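Local coordinates for protein F01G10.3, confirmed by transcript evidence (Caenorhabditis elegans, PDB 3K6J) that probably catalyses the NAD+-dependent oxidation of (3S)-3-hydroxyacyl-CoA, as the dehydrogenase part of a multifunctional enzyme, at residues A[50-55]-A[159-164]; A[126-131]-A[150-155]; A[264-269]-A[361-366]; A[386-389]-A[394-397]. All coordinates share one frame; numbering follows the deposited sequence.

Overall arrangement
The four contacts fall into two pairs, one in the Rossmann fold, which probably binds NAD, and one in the helical region that follows it. Interactions 1 and 2 touch, their centres about 13 Å apart, and interaction 2 is nested along the chain inside the loop closed by interaction 1; helix 142-153 is followed, after a short connection, by strand 161-164. Interactions 3 and 4 come later, in series, with centres about 14 Å apart: interaction 3 joins helices 259-269 and 355-375, and interaction 4 packs helix 381-391 on the loop that follows it. Between the centres of interactions 2 and 3 lie about 48 Å, and the two pairs do not touch.

Interaction 1: A[50-55]-A[159-164]; sequences EAYDVN and TCIFGT
Tyr52 lays one face of its ring on Thr159, bringing the chain that leads into the first strand of the Rossmann fold, 56-60, against the residues just before strand 161-164. Thr159 CB stands almost squarely over the ring, 3.9 Å from the centroid of Tyr52 and only 9° off the normal, a CH-pi contact. Its methyl, CG2, drops onto the CE1 side and comes to 3.5 Å from Tyr52 CE1. With the threonine OG1 at chi1 50°, CG2 is left anti to the carbonyl carbon. On Tyr52, CG likewise lies anti to the carbonyl carbon (chi1 -52°), which carries the ring toward the strand. Replacing Tyr52 by a serine removes the ring, and would probably leave Thr159 CB and CG2, and Ile161 CD1, without their cover from this loop. Nearby, helix 209-221 lies against the same loop: Thr214 OG1 is hydrogen-bonded to the backbone N of Tyr52, and Ile161 also packs on Thr214. No hydrogen bond joins the two segments; the contact is apolar, with the CH-pi touch its most defined part. The last touch is at the ring's edge, near its plane, where Ile161 CD1 lies 4.3 Å from Tyr52 CE2.

Interaction 2: A[126-131]-A[150-155]; sequences HKLSNC and ANLENI
The imidazole of His126 receives Ile155 over one face, with CG1 of the isoleucine on that side and the CD1 methyl closest to the ring, 3.8 Å from His126 CE1 and 3.9 Å from His126 ND1. The two side chains cross at about a right angle. The isoleucine's CD1 meets the CE1 and ND1 side of the ring. Ile155 reaches this position with CG1 anti to its backbone N (chi1 -163°), which extends the branch toward the histidine. Next to this pair, Ser129 CB lies 3.4 Å from Ile155 O, the closest approach between the segments. These contacts belong to the Rossmann-type alpha/beta layer: segment 126-131 lies in the connection between the parallel strands 119-122 and 133-136, while 150-155 holds the C-terminal part of helix 142-153 and the residues after it. Each segment has a backbone bond of its own, Cys131 N to Leu128 O closing a type I beta turn and Ile155 N to Leu152 O in the other. Deeper in, Leu128 CD1 meets Leu152 CD2 at 4.0 Å, the two side chains lying at an oblique angle. Both are buried against the sheet, where Leu128 also touches Ala58, Phe81 and Val83, and Leu152 touches Ile60. Ile134 of strand 133-136 is shared by the two leucines.

Interaction 3: A[264-269]-A[361-366]; sequences KIITNF and FMLYPT
Ile266 and Met362 reach toward each other tip to tip between helix 259-269 and helix 355-375, whose short segments run at 66° with their axes 12.3 Å apart. The CD1 methyl of Ile266 lies 3.5 Å from Met362 CE and 3.6 Å from Met362 SD; SD and CE both rest against this methyl. Met362 is bent at its last torsion (chi3 -58°), which turns CE toward that branch. A turn further along helix 259-269, and at the very next residue of the other helix, Phe269 and Leu363 approach from opposite directions. Leu363 CD2 sits over one face of the phenylalanine, offset toward the rim, 3.8 Å from the ring centroid of Phe269 and 3.6 Å from Phe269 CZ: a CH-pi contact. The ring is carried across by CG anti to the backbone N (chi1 180°). Replacing Ile266 by an alanine would remove the branch that Met362 meets and would probably leave its CE and SD without their partner on this helix. Tyr244 of helix 234-253 packs on both Ile266 and Leu363, adding a third helix to the same helical region. No hydrogen bond crosses: the contact between these segments is apolar, mostly buried, and has no directional polar bond.

Interaction 4: A[386-389]-A[394-397]; sequences DIMF and GWPI
Phe389 and Met388, adjacent on helix 381-391, receive the chain as it comes back after the helix, a helix-loop return in the helical region. The Met388 side chain is about 13 Å from the bound zinc ion and about 11 Å from the side chain of its ligand Glu200. Met388 CB lies 3.3 Å from Gly394 O, close against the returning backbone. CG comes next, placed anti to the carbonyl carbon (chi1 -57°), and meets the indole of Trp395 obliquely, 3.8 Å from Trp395 CE3, with CZ3 almost as near. Beyond CG the chain bends at chi2 and chi3, and the closest touches to the loop remain those of CB and CG. The backbone supplies the polar link: Gly394 N donates to Met388 O over 3.0 Å, at an N-H...O angle of 151°, from above the carbonyl plane rather than along a lone pair. Gly394 adopts backbone angles (phi 85°) at which a side chain would strike the preceding carbonyl, so a glycine is called for there.

The ring of Phe389 lies along the returning backbone. Gly394 C stands over one face, offset toward the rim, and Ile397 O is at the edge near its plane. Phe389 CE1 comes obliquely to 3.5 Å from Trp395 N. Phe389 CZ touches Trp395 CB at 3.7 Å, and the two side chains cross at about a right angle. Trp395 NE1 is hydrogen-bonded to Tyr371 OH. Met388 touches Leu240 of helix 234-253, while Trp395 and Pro396 touch Val367 of helix 355-375, so the turn meets both helices.

Interaction 1: A[50-55]-A[159-164]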
loop_
_atom_site.group_PDB
_atom_site.type_symbol
_atom_site.label_atom_id
_atom_site.label_comp_id
_atom_site.label_asym_id
_atom_site.label_seq_id
_atom_site.Cartn_x
_atom_site.Cartn_y
_atom_site.Cartn_z
ATOM N N GLU A 50 -24.544 -11.846 -5.606
ATOM C CA GLU A 50 -24.070 -13.209 -5.448
ATOM C C GLU A 50 -22.558 -13.349 -5.724
ATOM O O GLU A 50 -22.047 -12.904 -6.772
ATOM C CB GLU A 50 -24.877 -14.158 -6.361
ATOM C CG GLU A 50 -24.387 -15.630 -6.368
ATOM C CD GLU A 50 -24.915 -16.453 -7.547
ATOM O OE1 GLU A 50 -25.576 -15.887 -8.462
ATOM O OE2 GLU A 50 -24.657 -17.679 -7.551
ATOM N N ALA A 51 -21.858 -13.973 -4.782
ATOM C CA ALA A 51 -20.466 -14.370 -4.962
ATOM C C ALA A 51 -20.388 -15.834 -5.359
ATOM O O ALA A 51 -20.912 -16.704 -4.645
ATOM C CB ALA A 51 -19.671 -14.138 -3.678
ATOM N N TYR A 52 -19.738 -16.101 -6.496
ATOM C CA TYR A 52 -19.298 -17.446 -6.848
ATOM C C TYR A 52 -18.189 -17.835 -5.902
ATOM O O TYR A 52 -17.451 -16.971 -5.399
ATOM C CB TYR A 52 -18.747 -17.495 -8.282
ATOM C CG TYR A 52 -19.671 -16.928 -9.319
ATOM C CD1 TYR A 52 -20.870 -17.582 -9.650
ATOM C CD2 TYR A 52 -19.355 -15.745 -9.987
ATOM C CE1 TYR A 52 -21.742 -17.058 -10.622
ATOM C CE2 TYR A 52 -20.212 -15.217 -10.955
ATOM C CZ TYR A 52 -21.410 -15.887 -11.270
ATOM O OH TYR A 52 -22.266 -15.365 -12.229
ATOM N N ASP A 53 -18.067 -19.129 -5.650
ATOM C CA ASP A 53 -16.995 -19.615 -4.792
ATOM C C ASP A 53 -15.743 -19.631 -5.616
ATOM O O ASP A 53 -15.785 -19.938 -6.807
ATOM C CB ASP A 53 -17.286 -21.016 -4.258
ATOM C CG ASP A 53 -18.451 -21.041 -3.270
ATOM O OD1 ASP A 53 -19.252 -21.983 -3.353
ATOM O OD2 ASP A 53 -18.574 -20.125 -2.414
ATOM N N VAL A 54 -14.620 -19.311 -4.983
ATOM C CA VAL A 54 -13.350 -19.329 -5.684
ATOM C C VAL A 54 -12.528 -20.514 -5.195
ATOM O O VAL A 54 -11.878 -20.451 -4.147
ATOM C CB VAL A 54 -12.623 -17.946 -5.591
ATOM C CG1 VAL A 54 -11.178 -18.062 -5.953
ATOM C CG2 VAL A 54 -13.305 -16.939 -6.524
ATOM N N ASN A 55 -12.574 -21.614 -5.945
ATOM C CA ASN A 55 -11.827 -22.834 -5.552
ATOM C C ASN A 55 -10.515 -23.004 -6.287
ATOM O O ASN A 55 -9.699 -23.859 -5.947
ATOM C CB ASN A 55 -12.700 -24.091 -5.747
ATOM C CG ASN A 55 -13.772 -24.221 -4.675
ATOM O OD1 ASN A 55 -14.970 -24.240 -4.969
ATOM N ND2 ASN A 55 -13.341 -24.267 -3.420
ATOM N N THR A 159 -18.724 -18.359 -15.617
ATOM C CA THR A 159 -18.749 -17.708 -14.299
ATOM C C THR A 159 -17.426 -17.027 -13.879
ATOM O O THR A 159 -17.360 -16.417 -12.808
ATOM C CB THR A 159 -19.248 -18.662 -13.179
ATOM O OG1 THR A 159 -18.545 -19.910 -13.229
ATOM C CG2 THR A 159 -20.734 -18.932 -13.343
ATOM N N CYS A 160 -16.409 -17.091 -14.748
ATOM C CA CYS A 160 -15.038 -16.711 -14.398
ATOM C C CYS A 160 -14.859 -15.212 -14.306
ATOM O O CYS A 160 -15.204 -14.463 -15.227
ATOM C CB CYS A 160 -14.022 -17.321 -15.373
ATOM S SG CYS A 160 -12.253 -17.203 -14.834
ATOM N N ILE A 161 -14.346 -14.763 -13.173
ATOM C CA ILE A 161 -14.101 -13.358 -13.011
ATOM C C ILE A 161 -12.693 -13.079 -13.493
ATOM O O ILE A 161 -11.749 -13.773 -13.119
ATOM C CB ILE A 161 -14.303 -12.859 -11.550
ATOM C CG1 ILE A 161 -15.747 -13.077 -11.069
ATOM C CG2 ILE A 161 -13.928 -11.399 -11.406
ATOM C CD1 ILE A 161 -16.865 -12.780 -12.095
ATOM N N PHE A 162 -12.573 -12.028 -14.301
ATOM C CA PHE A 162 -11.294 -11.603 -14.814
ATOM C C PHE A 162 -10.814 -10.380 -14.076
ATOM O O PHE A 162 -11.454 -9.330 -14.108
ATOM C CB PHE A 162 -11.371 -11.308 -16.321
ATOM C CG PHE A 162 -11.766 -12.496 -17.162
ATOM C CD1 PHE A 162 -11.366 -13.764 -16.832
ATOM C CD2 PHE A 162 -12.503 -12.323 -18.318
ATOM C CE1 PHE A 162 -11.718 -14.851 -17.612
ATOM C CE2 PHE A 162 -12.850 -13.400 -19.104
ATOM C CZ PHE A 162 -12.457 -14.664 -18.750
ATOM N N GLY A 163 -9.665 -10.512 -13.438
ATOM C CA GLY A 163 -9.045 -9.388 -12.745
ATOM C C GLY A 163 -7.924 -8.842 -13.603
ATOM O O GLY A 163 -7.367 -9.553 -14.439
ATOM N N THR A 164 -7.636 -7.562 -13.445
ATOM C CA THR A 164 -6.489 -6.973 -14.119
ATOM C C THR A 164 -5.796 -6.104 -13.100
ATOM O O THR A 164 -6.455 -5.338 -12.364
ATOM C CB THR A 164 -6.873 -6.156 -15.416
ATOM O OG1 THR A 164 -5.743 -5.405 -15.857
ATOM C CG2 THR A 164 -8.001 -5.170 -15.161
#

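Interaction 2: A[126-131]-A[150-155]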
loop_
_atom_site.group_PDB
_atom_site.type_symbol
_atom_site.label_atom_id
_atom_site.label_comp_id
_atom_site.label_asym_id
_atom_site.label_seq_id
_atom_site.Cartn_x
_atom_site.Cartn_y
_atom_site.Cartn_z
ATOM N N HIS A 126 -4.712 -24.158 -21.473
ATOM C CA HIS A 126 -5.775 -25.151 -21.427
ATOM C C HIS A 126 -5.796 -25.902 -20.103
ATOM O O HIS A 126 -6.461 -26.934 -19.972
ATOM C CB HIS A 126 -5.670 -26.093 -22.633
ATOM C CG HIS A 126 -6.023 -25.426 -23.926
ATOM N ND1 HIS A 126 -7.095 -25.819 -24.703
ATOM C CD2 HIS A 126 -5.480 -24.348 -24.550
ATOM C CE1 HIS A 126 -7.181 -25.030 -25.760
ATOM N NE2 HIS A 126 -6.217 -24.125 -25.688
ATOM N N LYS A 127 -5.060 -25.361 -19.128
ATOM C CA LYS A 127 -5.067 -25.858 -17.751
ATOM C C LYS A 127 -6.082 -25.051 -16.927
ATOM O O LYS A 127 -6.437 -25.451 -15.810
ATOM C CB LYS A 127 -3.661 -25.742 -17.111
ATOM C CG LYS A 127 -2.501 -26.419 -17.875
ATOM C CD LYS A 127 -2.064 -27.758 -17.270
ATOM C CE LYS A 127 -0.991 -28.431 -18.153
ATOM N NZ LYS A 127 -0.457 -29.708 -17.601
ATOM N N LEU A 128 -6.563 -23.941 -17.492
ATOM C CA LEU A 128 -7.330 -22.945 -16.744
ATOM C C LEU A 128 -8.851 -23.077 -16.809
ATOM O O LEU A 128 -9.568 -22.361 -16.102
ATOM C CB LEU A 128 -6.944 -21.531 -17.183
ATOM C CG LEU A 128 -5.466 -21.136 -17.161
ATOM C CD1 LEU A 128 -5.312 -19.642 -17.422
ATOM C CD2 LEU A 128 -4.829 -21.527 -15.848
ATOM N N SER A 129 -9.349 -23.985 -17.634
ATOM C CA SER A 129 -10.767 -24.000 -17.979
ATOM C C SER A 129 -11.722 -24.131 -16.776
ATOM O O SER A 129 -12.875 -23.717 -16.866
ATOM C CB SER A 129 -11.045 -25.086 -19.032
ATOM O OG SER A 129 -10.893 -26.358 -18.458
ATOM N N ASN A 130 -11.249 -24.705 -15.668
ATOM C CA ASN A 130 -12.057 -24.754 -14.452
ATOM C C ASN A 130 -11.757 -23.660 -13.398
ATOM O O ASN A 130 -12.260 -23.727 -12.280
ATOM C CB ASN A 130 -12.028 -26.153 -13.815
ATOM C CG ASN A 130 -13.279 -26.443 -12.974
ATOM O OD1 ASN A 130 -14.392 -25.968 -13.272
ATOM N ND2 ASN A 130 -13.100 -27.221 -11.910
ATOM N N CYS A 131 -10.976 -22.649 -13.771
ATOM C CA CYS A 131 -10.592 -21.550 -12.856
ATOM C C CYS A 131 -11.723 -20.568 -12.576
ATOM O O CYS A 131 -12.418 -20.129 -13.503
ATOM C CB CYS A 131 -9.382 -20.781 -13.401
ATOM S SG CYS A 131 -7.784 -21.557 -13.061
ATOM N N ALA A 150 -9.783 -11.527 -24.332
ATOM C CA ALA A 150 -10.600 -11.992 -25.464
ATOM C C ALA A 150 -10.333 -13.467 -25.697
ATOM O O ALA A 150 -11.232 -14.241 -25.959
ATOM C CB ALA A 150 -10.328 -11.164 -26.733
ATOM N N ASN A 151 -9.077 -13.845 -25.532
ATOM C CA ASN A 151 -8.634 -15.229 -25.592
ATOM C C ASN A 151 -9.221 -16.108 -24.487
ATOM O O ASN A 151 -9.753 -17.184 -24.752
ATOM C CB ASN A 151 -7.110 -15.209 -25.501
ATOM C CG ASN A 151 -6.473 -16.486 -25.950
ATOM O OD1 ASN A 151 -6.825 -17.557 -25.479
ATOM N ND2 ASN A 151 -5.489 -16.374 -26.844
ATOM N N LEU A 152 -9.109 -15.661 -23.236
ATOM C CA LEU A 152 -9.589 -16.442 -22.076
ATOM C C LEU A 152 -11.110 -16.669 -22.045
ATOM O O LEU A 152 -11.587 -17.702 -21.566
ATOM C CB LEU A 152 -9.151 -15.764 -20.767
ATOM C CG LEU A 152 -7.687 -15.856 -20.334
ATOM C CD1 LEU A 152 -7.421 -14.837 -19.255
ATOM C CD2 LEU A 152 -7.348 -17.257 -19.868
ATOM N N GLU A 153 -11.862 -15.691 -22.533
ATOM C CA GLU A 153 -13.315 -15.799 -22.603
ATOM C C GLU A 153 -13.715 -17.122 -23.259
ATOM O O GLU A 153 -14.431 -17.942 -22.658
ATOM C CB GLU A 153 -13.902 -14.606 -23.355
ATOM C CG GLU A 153 -15.422 -14.603 -23.422
ATOM C CD GLU A 153 -15.998 -13.217 -23.373
ATOM O OE1 GLU A 153 -15.562 -12.359 -24.178
ATOM O OE2 GLU A 153 -16.894 -12.984 -22.516
ATOM N N ASN A 154 -13.203 -17.360 -24.462
ATOM C CA ASN A 154 -13.539 -18.595 -25.191
ATOM C C ASN A 154 -12.710 -19.795 -24.810
ATOM O O ASN A 154 -12.454 -20.663 -25.650
ATOM C CB ASN A 154 -13.578 -18.386 -26.727
ATOM C CG ASN A 154 -12.810 -17.152 -27.181
ATOM O OD1 ASN A 154 -13.399 -16.099 -27.476
ATOM N ND2 ASN A 154 -11.488 -17.265 -27.218
ATOM N N ILE A 155 -12.271 -19.844 -23.550
ATOM C CA ILE A 155 -11.665 -21.063 -22.988
ATOM C C ILE A 155 -12.040 -21.306 -21.513
ATOM O O ILE A 155 -11.944 -22.425 -21.011
ATOM C CB ILE A 155 -10.121 -21.154 -23.251
ATOM C CG1 ILE A 155 -9.594 -22.593 -23.047
ATOM C CG2 ILE A 155 -9.340 -20.146 -22.400
ATOM C CD1 ILE A 155 -10.234 -23.701 -23.968
#

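Interaction 3: A[264-269]-A[361-366]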
loop_
_atom_site.group_PDB
_atom_site.type_symbol
_atom_site.label_atom_id
_atom_site.label_comp_id
_atom_site.label_asym_id
_atom_site.label_seq_id
_atom_site.Cartn_x
_atom_site.Cartn_y
_atom_site.Cartn_z
ATOM N N LYS A 264 11.380 4.610 16.787
ATOM C CA LYS A 264 10.981 3.974 18.028
ATOM C C LYS A 264 9.696 4.585 18.533
ATOM O O LYS A 264 8.847 3.887 19.051
ATOM C CB LYS A 264 12.083 4.071 19.084
ATOM C CG LYS A 264 11.796 3.308 20.364
ATOM C CD LYS A 264 11.762 1.813 20.105
ATOM C CE LYS A 264 11.404 1.052 21.365
ATOM N NZ LYS A 264 11.309 -0.380 21.022
ATOM N N ILE A 265 9.553 5.890 18.340
ATOM C CA ILE A 265 8.364 6.599 18.755
ATOM C C ILE A 265 7.155 6.154 17.910
ATOM O O ILE A 265 6.066 5.892 18.438
ATOM C CB ILE A 265 8.595 8.121 18.688
ATOM C CG1 ILE A 265 9.582 8.555 19.793
ATOM C CG2 ILE A 265 7.276 8.873 18.813
ATOM C CD1 ILE A 265 10.192 9.972 19.581
ATOM N N ILE A 266 7.376 6.041 16.604
ATOM C CA ILE A 266 6.397 5.519 15.657
ATOM C C ILE A 266 5.969 4.076 15.964
ATOM O O ILE A 266 4.769 3.768 15.966
ATOM C CB ILE A 266 6.920 5.689 14.189
ATOM C CG1 ILE A 266 6.905 7.169 13.768
ATOM C CG2 ILE A 266 6.183 4.813 13.204
ATOM C CD1 ILE A 266 5.526 7.788 13.610
ATOM N N THR A 267 6.926 3.195 16.239
ATOM C CA THR A 267 6.572 1.798 16.509
ATOM C C THR A 267 5.934 1.662 17.885
ATOM O O THR A 267 5.096 0.787 18.094
ATOM C CB THR A 267 7.771 0.805 16.344
ATOM O OG1 THR A 267 8.795 1.120 17.296
ATOM C CG2 THR A 267 8.348 0.874 14.930
ATOM N N ASN A 268 6.328 2.535 18.815
ATOM C CA ASN A 268 5.653 2.604 20.116
ATOM C C ASN A 268 4.191 3.019 19.960
ATOM O O ASN A 268 3.331 2.497 20.642
ATOM C CB ASN A 268 6.354 3.572 21.101
ATOM C CG ASN A 268 7.650 3.010 21.681
ATOM O OD1 ASN A 268 7.989 1.842 21.500
ATOM N ND2 ASN A 268 8.384 3.861 22.371
ATOM N N PHE A 269 3.924 3.970 19.072
ATOM C CA PHE A 269 2.550 4.356 18.740
ATOM C C PHE A 269 1.763 3.141 18.207
ATOM O O PHE A 269 0.570 2.993 18.472
ATOM C CB PHE A 269 2.577 5.488 17.717
ATOM C CG PHE A 269 1.212 5.963 17.289
ATOM C CD1 PHE A 269 0.494 6.884 18.071
ATOM C CD2 PHE A 269 0.655 5.516 16.084
ATOM C CE1 PHE A 269 -0.749 7.347 17.661
ATOM C CE2 PHE A 269 -0.602 5.961 15.661
ATOM C CZ PHE A 269 -1.314 6.873 16.448
ATOM N N PHE A 361 3.447 15.933 15.443
ATOM C CA PHE A 361 4.211 16.599 14.381
ATOM C C PHE A 361 4.177 15.780 13.083
ATOM O O PHE A 361 4.112 16.340 11.981
ATOM C CB PHE A 361 5.657 16.817 14.848
ATOM C CG PHE A 361 6.466 17.738 13.960
ATOM C CD1 PHE A 361 6.327 19.127 14.048
ATOM C CD2 PHE A 361 7.396 17.224 13.055
ATOM C CE1 PHE A 361 7.096 19.992 13.232
ATOM C CE2 PHE A 361 8.147 18.083 12.231
ATOM C CZ PHE A 361 7.991 19.478 12.334
ATOM N N MET A 362 4.220 14.459 13.222
ATOM C CA MET A 362 4.140 13.551 12.060
ATOM C C MET A 362 2.716 13.277 11.567
ATOM O O MET A 362 2.453 13.354 10.386
ATOM C CB MET A 362 4.846 12.219 12.354
ATOM C CG MET A 362 6.343 12.259 12.070
ATOM S SD MET A 362 7.265 10.858 12.736
ATOM C CE MET A 362 6.932 10.925 14.474
ATOM N N LEU A 363 1.813 12.945 12.482
ATOM C CA LEU A 363 0.503 12.438 12.114
ATOM C C LEU A 363 -0.575 13.503 11.834
ATOM O O LEU A 363 -1.372 13.348 10.906
ATOM C CB LEU A 363 0.035 11.420 13.157
ATOM C CG LEU A 363 0.400 9.921 12.998
ATOM C CD1 LEU A 363 1.669 9.579 12.199
ATOM C CD2 LEU A 363 0.372 9.220 14.335
ATOM N N TYR A 364 -0.609 14.583 12.613
ATOM C CA TYR A 364 -1.631 15.608 12.409
ATOM C C TYR A 364 -1.598 16.219 10.998
ATOM O O TYR A 364 -2.632 16.357 10.375
ATOM C CB TYR A 364 -1.518 16.710 13.480
ATOM C CG TYR A 364 -1.954 16.286 14.865
ATOM C CD1 TYR A 364 -2.082 14.932 15.212
ATOM C CD2 TYR A 364 -2.231 17.242 15.841
ATOM C CE1 TYR A 364 -2.472 14.544 16.491
ATOM C CE2 TYR A 364 -2.628 16.868 17.125
ATOM C CZ TYR A 364 -2.740 15.518 17.437
ATOM O OH TYR A 364 -3.131 15.168 18.707
ATOM N N PRO A 365 -0.407 16.571 10.482
ATOM C CA PRO A 365 -0.364 17.105 9.103
ATOM C C PRO A 365 -0.694 16.061 8.027
ATOM O O PRO A 365 -1.114 16.410 6.928
ATOM C CB PRO A 365 1.091 17.603 8.939
ATOM C CG PRO A 365 1.673 17.608 10.331
ATOM C CD PRO A 365 0.921 16.572 11.123
ATOM N N THR A 366 -0.485 14.785 8.344
ATOM C CA THR A 366 -0.862 13.717 7.431
ATOM C C THR A 366 -2.377 13.583 7.390
ATOM O O THR A 366 -2.981 13.497 6.284
ATOM C CB THR A 366 -0.177 12.420 7.831
ATOM O OG1 THR A 366 1.229 12.659 7.874
ATOM C CG2 THR A 366 -0.475 11.304 6.839
#

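Interaction 4: A[386-389]-A[394-397]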
loop_
_atom_site.group_PDB
_atom_site.type_symbol
_atom_site.label_atom_id
_atom_site.label_comp_id
_atom_site.label_asym_id
_atom_site.label_seq_id
_atom_site.Cartn_x
_atom_site.Cartn_y
_atom_site.Cartn_z
ATOM N N ASP A 386 -11.981 4.083 5.551
ATOM C CA ASP A 386 -11.910 2.637 5.553
ATOM C C ASP A 386 -10.481 2.170 5.247
ATOM O O ASP A 386 -9.964 1.273 5.909
ATOM C CB ASP A 386 -12.862 2.059 4.503
ATOM C CG ASP A 386 -14.344 2.109 4.931
ATOM O OD1 ASP A 386 -15.218 1.949 4.032
ATOM O OD2 ASP A 386 -14.624 2.259 6.147
ATOM N N ILE A 387 -9.858 2.757 4.222
ATOM C CA ILE A 387 -8.497 2.414 3.858
ATOM C C ILE A 387 -7.526 2.560 5.048
ATOM O O ILE A 387 -6.754 1.662 5.297
ATOM C CB ILE A 387 -8.004 3.227 2.619
ATOM C CG1 ILE A 387 -8.632 2.656 1.361
ATOM C CG2 ILE A 387 -6.475 3.231 2.520
ATOM C CD1 ILE A 387 -8.611 3.633 0.119
ATOM N N MET A 388 -7.586 3.688 5.763
ATOM C CA MET A 388 -6.612 3.975 6.818
ATOM C C MET A 388 -6.832 3.066 8.025
ATOM O O MET A 388 -5.866 2.680 8.683
ATOM C CB MET A 388 -6.627 5.451 7.249
ATOM C CG MET A 388 -6.383 6.462 6.110
ATOM S SD MET A 388 -4.925 6.072 5.120
ATOM C CE MET A 388 -3.613 6.509 6.226
ATOM N N PHE A 389 -8.085 2.713 8.300
ATOM C CA PHE A 389 -8.357 1.701 9.315
ATOM C C PHE A 389 -7.805 0.344 8.926
ATOM O O PHE A 389 -7.194 -0.320 9.748
ATOM C CB PHE A 389 -9.845 1.627 9.684
ATOM C CG PHE A 389 -10.288 2.733 10.632
ATOM C CD1 PHE A 389 -9.757 2.814 11.912
ATOM C CD2 PHE A 389 -11.237 3.682 10.234
ATOM C CE1 PHE A 389 -10.146 3.807 12.794
ATOM C CE2 PHE A 389 -11.657 4.673 11.110
ATOM C CZ PHE A 389 -11.091 4.767 12.403
ATOM N N GLY A 394 -5.239 3.862 11.350
ATOM C CA GLY A 394 -6.312 4.431 12.141
ATOM C C GLY A 394 -6.827 5.752 11.570
ATOM O O GLY A 394 -6.404 6.195 10.491
ATOM N N TRP A 395 -7.754 6.365 12.301
ATOM C CA TRP A 395 -8.293 7.686 11.957
ATOM C C TRP A 395 -8.910 8.381 13.190
ATOM O O TRP A 395 -9.405 7.713 14.082
ATOM C CB TRP A 395 -9.302 7.578 10.822
ATOM C CG TRP A 395 -9.393 8.818 10.005
ATOM C CD1 TRP A 395 -10.487 9.644 9.888
ATOM C CD2 TRP A 395 -8.366 9.391 9.167
ATOM N NE1 TRP A 395 -10.204 10.686 9.028
ATOM C CE2 TRP A 395 -8.915 10.559 8.572
ATOM C CE3 TRP A 395 -7.039 9.037 8.866
ATOM C CZ2 TRP A 395 -8.180 11.378 7.704
ATOM C CZ3 TRP A 395 -6.308 9.843 7.980
ATOM C CH2 TRP A 395 -6.882 11.013 7.417
ATOM N N PRO A 396 -8.841 9.721 13.259
ATOM C CA PRO A 396 -9.414 10.433 14.412
ATOM C C PRO A 396 -10.942 10.375 14.476
ATOM O O PRO A 396 -11.529 10.657 15.520
ATOM C CB PRO A 396 -8.968 11.879 14.194
ATOM C CG PRO A 396 -7.839 11.823 13.262
ATOM C CD PRO A 396 -7.984 10.592 12.434
ATOM N N ILE A 397 -11.568 9.990 13.370
ATOM C CA ILE A 397 -13.017 9.976 13.218
ATOM C C ILE A 397 -13.428 8.708 12.460
ATOM O O ILE A 397 -12.726 8.283 11.530
ATOM C CB ILE A 397 -13.487 11.271 12.487
ATOM C CG1 ILE A 397 -13.849 12.331 13.538
ATOM C CG2 ILE A 397 -14.654 11.008 11.556
ATOM C CD1 ILE A 397 -14.583 13.564 13.020
#